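Local coordinates for glutathione S-transferase (Legionella pneumophila subsp. pneumophila str. Philadelphia 1, PDB 3NIV), which probably works as a zeta-class glutathione transferase that isomerises maleylacetoacetate, at residues L131-F142 with L171-H182. Numbering follows the deposited sequence.
Sequences LEWYHHWLKTGF and LIPQVYNAHRFH
The rings of Tyr134 and Phe181 lie almost flat on each other, centroids 3.7 Å apart and planes only 14° out of parallel, two flat groups covering each other face to face. With CG swung anti to the backbone N (chi1 -163°), Tyr134 reaches across to helix 166-180. Its hydroxyl, beside CB of Asn177, meets a water between the helices that donates to Gln174 OE1 and accepts from Asn177 ND2; that amide also bonds Thr12 of the thioredoxin-like N-terminal domain. Further along, Phe142 fits as a knob into the hole formed by Leu171, Gln174, Val175 and Ala178. The small Ala178 leaves room for the ring, Ala178 CB lying at its edge, 3.9 Å from Phe142 CE2, while Leu138 CD1 lies 4.0 Å from Ala178 CB. Both helices belong to the all-helical C-terminal domain of the GST fold; the two segments run roughly antiparallel, their axes approaching to 10.9 Å. Toward solvent, a Schellman motif with His182 at positive phi ends helix 166-180. Here His135 suits its place by pairing reach with an N-H: NE2 donates in its ring plane to Phe181 O, nearly straight at 167°, though the modelled length is doubtfully short. Leu131 brings just CD1 to the edge of Phe181 and, loosely, to His182.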
ATOM      1  N   LEU A 131      16.733   4.218 -15.803  1.00 34.55           N
ATOM      2  CA  LEU A 131      15.626   4.881 -16.484  1.00 34.87           C
ATOM      3  C   LEU A 131      14.643   3.909 -17.123  1.00 35.30           C
ATOM      4  O   LEU A 131      13.431   4.136 -17.114  1.00 33.65           O
ATOM      5  CB  LEU A 131      16.149   5.832 -17.556  1.00 40.79           C
ATOM      6  CG  LEU A 131      16.267   7.281 -17.107  1.00 45.35           C
ATOM      7  CD1 LEU A 131      14.878   7.831 -16.749  1.00 38.56           C
ATOM      8  CD2 LEU A 131      17.245   7.385 -15.932  1.00 44.24           C
ATOM      9  N   GLU A 132      15.165   2.837 -17.700  1.00 34.40           N
ATOM     10  CA  GLU A 132      14.308   1.849 -18.335  1.00 37.43           C
ATOM     11  C   GLU A 132      13.438   1.122 -17.300  1.00 36.14           C
ATOM     12  O   GLU A 132      12.238   0.936 -17.499  1.00 32.48           O
ATOM     13  CB  GLU A 132      15.154   0.854 -19.121  1.00 43.78           C
ATOM     14  CG  GLU A 132      14.341  -0.045 -20.017  1.00 48.47           C
ATOM     15  CD  GLU A 132      15.175  -0.657 -21.122  1.00 59.82           C
ATOM     16  OE1 GLU A 132      14.843  -1.791 -21.532  1.00 57.01           O
ATOM     17  OE2 GLU A 132      16.155  -0.008 -21.572  1.00 59.22           O
ATOM     18  N   TRP A 133      14.062   0.724 -16.195  1.00 33.72           N
ATOM     19  CA  TRP A 133      13.362   0.171 -15.048  1.00 31.74           C
ATOM     20  C   TRP A 133      12.283   1.145 -14.597  1.00 31.48           C
ATOM     21  O   TRP A 133      11.089   0.810 -14.540  1.00 28.56           O
ATOM     22  CB  TRP A 133      14.375  -0.070 -13.918  1.00 31.29           C
ATOM     23  CG  TRP A 133      13.827  -0.429 -12.550  1.00 27.12           C
ATOM     24  CD1 TRP A 133      13.450   0.433 -11.565  1.00 28.15           C
ATOM     25  CD2 TRP A 133      13.669  -1.750 -12.006  1.00 27.04           C
ATOM     26  NE1 TRP A 133      13.043  -0.267 -10.447  1.00 28.07           N
ATOM     27  CE2 TRP A 133      13.176  -1.608 -10.693  1.00 25.29           C
ATOM     28  CE3 TRP A 133      13.898  -3.038 -12.503  1.00 30.20           C
ATOM     29  CZ2 TRP A 133      12.897  -2.703  -9.874  1.00 26.75           C
ATOM     30  CZ3 TRP A 133      13.620  -4.127 -11.691  1.00 31.97           C
ATOM     31  CH2 TRP A 133      13.121  -3.950 -10.387  1.00 30.33           C
ATOM     32  N   TYR A 134      12.721   2.357 -14.285  1.00 28.92           N
ATOM     33  CA  TYR A 134      11.859   3.374 -13.714  1.00 27.49           C
ATOM     34  C   TYR A 134      10.657   3.657 -14.613  1.00 29.88           C
ATOM     35  O   TYR A 134       9.525   3.799 -14.139  1.00 26.46           O
ATOM     36  CB  TYR A 134      12.662   4.643 -13.482  1.00 28.16           C
ATOM     37  CG  TYR A 134      12.007   5.608 -12.541  1.00 28.30           C
ATOM     38  CD1 TYR A 134      10.810   6.225 -12.873  1.00 27.87           C
ATOM     39  CD2 TYR A 134      12.591   5.919 -11.329  1.00 26.06           C
ATOM     40  CE1 TYR A 134      10.206   7.118 -12.012  1.00 29.02           C
ATOM     41  CE2 TYR A 134      11.999   6.818 -10.465  1.00 30.07           C
ATOM     42  CZ  TYR A 134      10.803   7.409 -10.808  1.00 28.95           C
ATOM     43  OH  TYR A 134      10.201   8.291  -9.945  1.00 28.58           O
ATOM     44  N   HIS A 135      10.914   3.721 -15.913  1.00 29.69           N
ATOM     45  CA  HIS A 135       9.877   4.007 -16.896  1.00 31.41           C
ATOM     46  C   HIS A 135       8.948   2.812 -17.066  1.00 30.30           C
ATOM     47  O   HIS A 135       7.762   2.963 -17.400  1.00 28.42           O
ATOM     48  CB  HIS A 135      10.520   4.385 -18.238  1.00 30.12           C
ATOM     49  CG  HIS A 135      10.971   5.814 -18.315  1.00 32.61           C
ATOM     50  ND1 HIS A 135      11.244   6.449 -19.509  1.00 33.26           N
ATOM     51  CD2 HIS A 135      11.169   6.739 -17.345  1.00 32.24           C
ATOM     52  CE1 HIS A 135      11.610   7.694 -19.271  1.00 32.73           C
ATOM     53  NE2 HIS A 135      11.573   7.899 -17.969  1.00 35.45           N
ATOM     54  N   HIS A 136       9.492   1.621 -16.837  1.00 29.77           N
ATOM     55  CA  HIS A 136       8.702   0.399 -16.954  1.00 30.97           C
ATOM     56  C   HIS A 136       7.524   0.368 -15.980  1.00 29.25           C
ATOM     57  O   HIS A 136       6.411   0.012 -16.350  1.00 26.89           O
ATOM     58  CB  HIS A 136       9.570  -0.837 -16.735  1.00 31.58           C
ATOM     59  CG  HIS A 136       8.783  -2.103 -16.671  1.00 32.69           C
ATOM     60  ND1 HIS A 136       7.942  -2.504 -17.687  1.00 32.21           N
ATOM     61  CD2 HIS A 136       8.684  -3.047 -15.705  1.00 31.08           C
ATOM     62  CE1 HIS A 136       7.365  -3.643 -17.354  1.00 30.95           C
ATOM     63  NE2 HIS A 136       7.799  -3.995 -16.158  1.00 31.90           N
ATOM     64  N   TRP A 137       7.773   0.745 -14.734  1.00 27.95           N
ATOM     65  CA  TRP A 137       6.722   0.682 -13.733  1.00 28.62           C
ATOM     66  C   TRP A 137       5.785   1.856 -13.906  1.00 27.93           C
ATOM     67  O   TRP A 137       4.608   1.775 -13.542  1.00 27.34           O
ATOM     68  CB  TRP A 137       7.292   0.591 -12.310  1.00 25.42           C
ATOM     69  CG  TRP A 137       8.257  -0.540 -12.177  1.00 26.40           C
ATOM     70  CD1 TRP A 137       9.574  -0.453 -11.870  1.00 26.62           C
ATOM     71  CD2 TRP A 137       7.988  -1.929 -12.397  1.00 29.02           C
ATOM     72  NE1 TRP A 137      10.142  -1.691 -11.865  1.00 25.92           N
ATOM     73  CE2 TRP A 137       9.196  -2.620 -12.188  1.00 26.51           C
ATOM     74  CE3 TRP A 137       6.840  -2.657 -12.737  1.00 27.65           C
ATOM     75  CZ2 TRP A 137       9.297  -4.001 -12.304  1.00 26.45           C
ATOM     76  CZ3 TRP A 137       6.938  -4.024 -12.861  1.00 24.44           C
ATOM     77  CH2 TRP A 137       8.160  -4.685 -12.648  1.00 28.55           C
ATOM     78  N   LEU A 138       6.291   2.943 -14.483  1.00 28.93           N
ATOM     79  CA  LEU A 138       5.408   4.062 -14.796  1.00 28.46           C
ATOM     80  C   LEU A 138       4.362   3.630 -15.827  1.00 27.57           C
ATOM     81  O   LEU A 138       3.164   3.836 -15.624  1.00 30.00           O
ATOM     82  CB  LEU A 138       6.182   5.303 -15.236  1.00 27.53           C
ATOM     83  CG  LEU A 138       6.644   6.163 -14.053  1.00 30.22           C
ATOM     84  CD1 LEU A 138       5.486   6.702 -13.247  1.00 29.38           C
ATOM     85  CD2 LEU A 138       7.495   5.355 -13.139  1.00 31.92           C
ATOM     86  N   LYS A 139       4.808   2.977 -16.893  1.00 26.58           N
ATOM     87  CA  LYS A 139       3.896   2.542 -17.942  1.00 28.25           C
ATOM     88  C   LYS A 139       2.856   1.581 -17.382  1.00 31.39           C
ATOM     89  O   LYS A 139       1.660   1.733 -17.624  1.00 30.99           O
ATOM     90  CB  LYS A 139       4.644   1.875 -19.102  1.00 27.90           C
ATOM     91  CG  LYS A 139       3.826   1.832 -20.388  1.00 34.70           C
ATOM     92  CD  LYS A 139       4.221   0.690 -21.323  1.00 38.31           C
ATOM     93  CE  LYS A 139       3.066   0.374 -22.294  1.00 45.63           C
ATOM     94  NZ  LYS A 139       3.101  -1.026 -22.849  1.00 42.40           N
ATOM     95  N   THR A 140       3.319   0.585 -16.636  1.00 30.14           N
ATOM     96  CA  THR A 140       2.424  -0.422 -16.100  1.00 29.29           C
ATOM     97  C   THR A 140       1.384   0.197 -15.177  1.00 27.90           C
ATOM     98  O   THR A 140       0.200  -0.115 -15.277  1.00 29.04           O
ATOM     99  CB  THR A 140       3.201  -1.504 -15.348  1.00 32.07           C
ATOM    100  OG1 THR A 140       4.146  -2.098 -16.243  1.00 36.17           O
ATOM    101  CG2 THR A 140       2.253  -2.586 -14.861  1.00 33.30           C
ATOM    102  N   GLY A 141       1.842   1.076 -14.288  1.00 26.11           N
ATOM    103  CA  GLY A 141       0.983   1.751 -13.335  1.00 26.49           C
ATOM    104  C   GLY A 141       0.017   2.750 -13.943  1.00 28.96           C
ATOM    105  O   GLY A 141      -1.138   2.842 -13.537  1.00 27.52           O
ATOM    106  N   PHE A 142       0.477   3.509 -14.926  1.00 29.66           N
ATOM    107  CA  PHE A 142      -0.416   4.474 -15.561  1.00 29.53           C
ATOM    108  C   PHE A 142      -1.413   3.797 -16.507  1.00 29.95           C
ATOM    109  O   PHE A 142      -2.555   4.229 -16.617  1.00 29.17           O
ATOM    110  CB  PHE A 142       0.376   5.583 -16.250  1.00 27.38           C
ATOM    111  CG  PHE A 142       1.006   6.553 -15.289  1.00 27.99           C
ATOM    112  CD1 PHE A 142       0.362   6.900 -14.116  1.00 29.44           C
ATOM    113  CD2 PHE A 142       2.236   7.126 -15.559  1.00 29.51           C
ATOM    114  CE1 PHE A 142       0.942   7.807 -13.221  1.00 30.41           C
ATOM    115  CE2 PHE A 142       2.816   8.033 -14.669  1.00 27.57           C
ATOM    116  CZ  PHE A 142       2.168   8.370 -13.501  1.00 25.47           C
ATOM    117  N   LEU A 171      -2.284  10.566  -7.058  1.00 25.86           N
ATOM    118  CA  LEU A 171      -1.947  10.655  -8.477  1.00 25.30           C
ATOM    119  C   LEU A 171      -0.975  11.789  -8.788  1.00 26.76           C
ATOM    120  O   LEU A 171       0.008  11.599  -9.508  1.00 24.32           O
ATOM    121  CB  LEU A 171      -3.212  10.832  -9.311  1.00 27.03           C
ATOM    122  CG  LEU A 171      -2.987  10.974 -10.815  1.00 25.42           C
ATOM    123  CD1 LEU A 171      -2.200   9.782 -11.344  1.00 21.73           C
ATOM    124  CD2 LEU A 171      -4.315  11.120 -11.567  1.00 23.54           C
ATOM    125  N   ILE A 172      -1.249  12.968  -8.243  1.00 25.08           N
ATOM    126  CA  ILE A 172      -0.433  14.139  -8.545  1.00 24.76           C
ATOM    127  C   ILE A 172       1.059  13.923  -8.248  1.00 24.46           C
ATOM    128  O   ILE A 172       1.891  14.141  -9.115  1.00 23.33           O
ATOM    129  CB  ILE A 172      -1.021  15.433  -7.910  1.00 23.74           C
ATOM    130  CG1 ILE A 172      -2.123  15.991  -8.805  1.00 27.14           C
ATOM    131  CG2 ILE A 172       0.035  16.495  -7.719  1.00 22.16           C
ATOM    132  CD1 ILE A 172      -3.244  15.009  -9.128  1.00 24.57           C
ATOM    133  N   PRO A 173       1.401  13.460  -7.034  1.00 27.75           N
ATOM    134  CA  PRO A 173       2.820  13.186  -6.753  1.00 26.11           C
ATOM    135  C   PRO A 173       3.442  12.156  -7.707  1.00 25.31           C
ATOM    136  O   PRO A 173       4.578  12.334  -8.134  1.00 29.37           O
ATOM    137  CB  PRO A 173       2.804  12.672  -5.309  1.00 26.76           C
ATOM    138  CG  PRO A 173       1.576  13.289  -4.716  1.00 28.28           C
ATOM    139  CD  PRO A 173       0.560  13.304  -5.834  1.00 26.53           C
ATOM    140  N   GLN A 174       2.704  11.118  -8.070  1.00 23.43           N
ATOM    141  CA  GLN A 174       3.225  10.135  -9.014  1.00 25.89           C
ATOM    142  C   GLN A 174       3.554  10.729 -10.393  1.00 26.41           C
ATOM    143  O   GLN A 174       4.544  10.362 -11.013  1.00 25.36           O
ATOM    144  CB  GLN A 174       2.248   8.967  -9.172  1.00 25.99           C
ATOM    145  CG  GLN A 174       2.843   7.765  -9.890  1.00 28.88           C
ATOM    146  CD  GLN A 174       4.111   7.238  -9.218  1.00 30.87           C
ATOM    147  OE1 GLN A 174       5.156   7.160  -9.849  1.00 33.06           O
ATOM    148  NE2 GLN A 174       4.018   6.881  -7.935  1.00 31.82           N
ATOM    149  N   VAL A 175       2.704  11.637 -10.866  1.00 26.13           N
ATOM    150  CA  VAL A 175       2.872  12.255 -12.169  1.00 23.86           C
ATOM    151  C   VAL A 175       4.061  13.221 -12.122  1.00 28.47           C
ATOM    152  O   VAL A 175       4.828  13.331 -13.071  1.00 27.16           O
ATOM    153  CB  VAL A 175       1.583  12.986 -12.592  1.00 27.13           C
ATOM    154  CG1 VAL A 175       1.806  13.831 -13.850  1.00 27.46           C
ATOM    155  CG2 VAL A 175       0.464  11.979 -12.811  1.00 26.59           C
ATOM    156  N   TYR A 176       4.212  13.900 -10.995  1.00 26.06           N
ATOM    157  CA  TYR A 176       5.380  14.719 -10.737  1.00 28.42           C
ATOM    158  C   TYR A 176       6.676  13.913 -10.947  1.00 32.13           C
ATOM    159  O   TYR A 176       7.573  14.340 -11.680  1.00 32.70           O
ATOM    160  CB  TYR A 176       5.291  15.260  -9.314  1.00 32.14           C
ATOM    161  CG  TYR A 176       6.497  16.032  -8.828  1.00 35.48           C
ATOM    162  CD1 TYR A 176       7.555  15.379  -8.214  1.00 36.89           C
ATOM    163  CD2 TYR A 176       6.558  17.413  -8.943  1.00 35.05           C
ATOM    164  CE1 TYR A 176       8.645  16.072  -7.756  1.00 37.37           C
ATOM    165  CE2 TYR A 176       7.655  18.113  -8.482  1.00 34.92           C
ATOM    166  CZ  TYR A 176       8.690  17.434  -7.888  1.00 33.37           C
ATOM    167  OH  TYR A 176       9.789  18.108  -7.414  1.00 38.63           O
ATOM    168  N   ASN A 177       6.763  12.745 -10.310  1.00 32.16           N
ATOM    169  CA  ASN A 177       7.897  11.842 -10.495  1.00 29.82           C
ATOM    170  C   ASN A 177       8.161  11.489 -11.949  1.00 29.01           C
ATOM    171  O   ASN A 177       9.309  11.400 -12.383  1.00 29.23           O
ATOM    172  CB  ASN A 177       7.665  10.548  -9.718  1.00 27.49           C
ATOM    173  CG  ASN A 177       7.994  10.687  -8.256  1.00 32.55           C
ATOM    174  OD1 ASN A 177       8.555  11.696  -7.834  1.00 38.28           O
ATOM    175  ND2 ASN A 177       7.649   9.675  -7.466  1.00 35.77           N
ATOM    176  N   ALA A 178       7.083  11.267 -12.693  1.00 28.54           N
ATOM    177  CA  ALA A 178       7.176  10.852 -14.086  1.00 29.12           C
ATOM    178  C   ALA A 178       7.848  11.920 -14.972  1.00 33.76           C
ATOM    179  O   ALA A 178       8.731  11.611 -15.778  1.00 32.68           O
ATOM    180  CB  ALA A 178       5.800  10.493 -14.613  1.00 27.48           C
ATOM    181  N   HIS A 179       7.429  13.172 -14.820  1.00 28.94           N
ATOM    182  CA  HIS A 179       8.022  14.248 -15.598  1.00 36.93           C
ATOM    183  C   HIS A 179       9.477  14.409 -15.188  1.00 35.19           C
ATOM    184  O   HIS A 179      10.366  14.507 -16.026  1.00 37.07           O
ATOM    185  CB  HIS A 179       7.251  15.558 -15.402  1.00 37.19           C
ATOM    186  CG  HIS A 179       5.854  15.522 -15.942  1.00 39.21           C
ATOM    187  ND1 HIS A 179       5.574  15.262 -17.268  1.00 44.41           N
ATOM    188  CD2 HIS A 179       4.657  15.720 -15.338  1.00 36.23           C
ATOM    189  CE1 HIS A 179       4.266  15.299 -17.456  1.00 41.59           C
ATOM    190  NE2 HIS A 179       3.687  15.569 -16.300  1.00 41.40           N
ATOM    191  N   ARG A 180       9.702  14.419 -13.882  1.00 35.71           N
ATOM    192  CA  ARG A 180      11.043  14.447 -13.319  1.00 37.96           C
ATOM    193  C   ARG A 180      11.981  13.400 -13.932  1.00 36.90           C
ATOM    194  O   ARG A 180      13.178  13.635 -14.063  1.00 38.89           O
ATOM    195  CB  ARG A 180      10.966  14.248 -11.805  1.00 36.43           C
ATOM    196  CG  ARG A 180      12.314  14.122 -11.148  1.00 42.53           C
ATOM    197  CD  ARG A 180      12.197  14.095  -9.638  1.00 48.35           C
ATOM    198  NE  ARG A 180      13.481  14.360  -9.001  1.00 57.46           N
ATOM    199  CZ  ARG A 180      13.855  13.857  -7.830  1.00 59.83           C
ATOM    200  NH1 ARG A 180      13.045  13.043  -7.162  1.00 61.83           N
ATOM    201  NH2 ARG A 180      15.048  14.162  -7.333  1.00 63.87           N
ATOM    202  N   PHE A 181      11.447  12.241 -14.294  1.00 35.56           N
ATOM    203  CA  PHE A 181      12.259  11.213 -14.931  1.00 32.49           C
ATOM    204  C   PHE A 181      11.940  11.176 -16.403  1.00 34.76           C
ATOM    205  O   PHE A 181      12.234  10.200 -17.104  1.00 32.12           O
ATOM    206  CB  PHE A 181      12.031   9.857 -14.270  1.00 33.36           C
ATOM    207  CG  PHE A 181      12.738   9.720 -12.961  1.00 31.89           C
ATOM    208  CD1 PHE A 181      12.233  10.329 -11.819  1.00 33.39           C
ATOM    209  CD2 PHE A 181      13.932   9.019 -12.875  1.00 33.85           C
ATOM    210  CE1 PHE A 181      12.899  10.226 -10.597  1.00 37.70           C
ATOM    211  CE2 PHE A 181      14.609   8.908 -11.661  1.00 33.66           C
ATOM    212  CZ  PHE A 181      14.091   9.516 -10.516  1.00 35.29           C
ATOM    213  N   HIS A 182      11.343  12.281 -16.846  1.00 32.77           N
ATOM    214  CA  HIS A 182      10.954  12.522 -18.235  1.00 35.44           C
ATOM    215  C   HIS A 182      10.325  11.333 -18.958  1.00 34.93           C
ATOM    216  O   HIS A 182      10.706  10.977 -20.068  1.00 35.39           O
ATOM    217  CB  HIS A 182      12.091  13.158 -19.046  1.00 35.46           C
ATOM    218  CG  HIS A 182      13.441  12.601 -18.739  1.00 35.81           C
ATOM    219  ND1 HIS A 182      13.996  11.561 -19.454  1.00 36.44           N
ATOM    220  CD2 HIS A 182      14.350  12.938 -17.792  1.00 39.30           C
ATOM    221  CE1 HIS A 182      15.189  11.281 -18.960  1.00 36.67           C
ATOM    222  NE2 HIS A 182      15.429  12.101 -17.952  1.00 37.13           N
TER
HETATM  223  O   HOH W   1       7.843   6.823  -8.811  1.00 23.87           O